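PDB 5WB5: putative eukaryotic translation initiation factor eIF-4E from Leishmania major, which probably binds the 7-methylguanosine cap, including the cap 4 form, at the 5' end of mRNA and takes part in starting translation. Local coordinates for residues Val60-Arg63 with Tyr64-Pro67. Numbering follows the deposited sequence.
Sequences VMLR and YMKP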
loop_
_atom_site.group_PDB
_atom_site.type_symbol
_atom_site.label_atom_id
_atom_site.label_comp_id
_atom_site.label_asym_id
_atom_site.label_seq_id
_atom_site.Cartn_x
_atom_site.Cartn_y
_atom_site.Cartn_z
ATOM N N VAL A 60 -3.902 5.277 11.874
ATOM C CA VAL A 60 -2.766 5.260 12.795
ATOM C C VAL A 60 -1.519 4.752 12.076
ATOM O O VAL A 60 -0.431 5.345 12.169
ATOM C CB VAL A 60 -3.095 4.408 14.033
ATOM C CG1 VAL A 60 -1.879 4.267 14.926
ATOM C CG2 VAL A 60 -4.235 5.034 14.818
ATOM N N MET A 61 -1.661 3.636 11.358
ATOM C CA MET A 61 -0.588 3.151 10.501
ATOM C C MET A 61 -0.045 4.279 9.635
ATOM O O MET A 61 1.164 4.535 9.610
ATOM C CB MET A 61 -1.109 2.004 9.631
ATOM C CG MET A 61 -0.082 1.383 8.698
ATOM S SD MET A 61 -0.858 0.369 7.422
ATOM C CE MET A 61 -1.485 1.641 6.329
ATOM N N LEU A 62 -0.935 4.972 8.924
ATOM C CA LEU A 62 -0.506 6.093 8.092
ATOM C C LEU A 62 0.264 7.119 8.908
ATOM O O LEU A 62 1.288 7.643 8.457
ATOM C CB LEU A 62 -1.709 6.752 7.424
ATOM C CG LEU A 62 -2.278 6.075 6.180
ATOM C CD1 LEU A 62 -3.529 6.808 5.730
ATOM C CD2 LEU A 62 -1.251 6.034 5.056
ATOM N N ARG A 63 -0.225 7.427 10.110
ATOM C CA ARG A 63 0.463 8.380 10.972
ATOM C C ARG A 63 1.917 7.980 11.165
ATOM O O ARG A 63 2.825 8.810 11.044
ATOM C CB ARG A 63 -0.245 8.470 12.324
ATOM C CG ARG A 63 0.348 9.494 13.285
ATOM C CD ARG A 63 -0.149 9.252 14.704
ATOM N NE ARG A 63 -1.606 9.286 14.769
ATOM C CZ ARG A 63 -2.341 8.634 15.666
ATOM N NH1 ARG A 63 -1.766 7.878 16.590
ATOM N NH2 ARG A 63 -3.665 8.736 15.630
ATOM N N TYR A 64 2.159 6.705 11.463
ATOM C CA TYR A 64 3.515 6.269 11.782
ATOM C C TYR A 64 4.281 5.721 10.581
ATOM O O TYR A 64 5.410 5.253 10.751
ATOM C CB TYR A 64 3.479 5.231 12.907
ATOM C CG TYR A 64 3.139 5.846 14.247
ATOM C CD1 TYR A 64 4.037 6.689 14.892
ATOM C CD2 TYR A 64 1.916 5.600 14.861
ATOM C CE1 TYR A 64 3.731 7.261 16.110
ATOM C CE2 TYR A 64 1.603 6.165 16.079
ATOM C CZ TYR A 64 2.512 6.996 16.699
ATOM O OH TYR A 64 2.198 7.561 17.912
ATOM N N MET A 65 3.715 5.782 9.380
ATOM C CA MET A 65 4.468 5.441 8.181
ATOM C C MET A 65 5.360 6.605 7.769
ATOM O O MET A 65 5.075 7.771 8.059
ATOM C CB MET A 65 3.531 5.089 7.028
ATOM C CG MET A 65 3.009 3.666 7.055
ATOM S SD MET A 65 1.788 3.348 5.761
ATOM C CE MET A 65 2.718 3.724 4.281
ATOM N N LYS A 66 6.446 6.278 7.082
ATOM C CA LYS A 66 7.314 7.347 6.608
ATOM C C LYS A 66 6.858 7.809 5.226
ATOM O O LYS A 66 6.495 6.981 4.384
ATOM C CB LYS A 66 8.764 6.874 6.541
ATOM C CG LYS A 66 9.347 6.437 7.887
ATOM C CD LYS A 66 9.627 7.623 8.799
ATOM C CE LYS A 66 10.077 7.170 10.184
ATOM N NZ LYS A 66 11.265 6.275 10.133
ATOM N N PRO A 67 6.837 9.113 4.956
ATOM C CA PRO A 67 6.454 9.572 3.619
ATOM C C PRO A 67 7.475 9.154 2.576
ATOM O O PRO A 67 8.663 8.986 2.862
ATOM C CB PRO A 67 6.394 11.097 3.766
ATOM C CG PRO A 67 7.277 11.403 4.910
ATOM C CD PRO A 67 7.154 10.238 5.851
#
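Met-61 and Met-65 run alongside each other in the C-terminal part of helix 55-64 and the loop that follows, in the eIF4E fold, on the side that meets the antiparallel sheet. This is the tightly packed part. CE of Met-61 sits 3.7 Å from SD of Met-65. With chi1 at -179°, CG of Met-61 lies opposite the backbone N and beside the carbonyl carbon, within 4.0 Å of SD of Met-65. Leu-62 approaches the same sulfur obliquely with CD2. Leu-29 of strand 22-32 packs on both methionines, and Leu-142 of helix 133-147 touches Leu-62.

Backbone bonds join this turn. Tyr-64 N donates to Val-60 O at 3.0 Å. Met-65 N bonds to Leu-62 O at 3.2 Å, and weakly to Met-61 O. Met-65 N stands above the carbonyl plane of Leu-62.

The other side is looser within the chain and faces a partner protein. Tyr-64 and Arg-63 point the same way there. Tyr-64 OH bonds to an acidic side chain of that other chain, and the Arg-63 guanidinium to its backbone. CD of Arg-63 makes a CH-pi contact over one face of the Tyr-64 ring, 4.2 Å from the centroid and displaced from the ring centre.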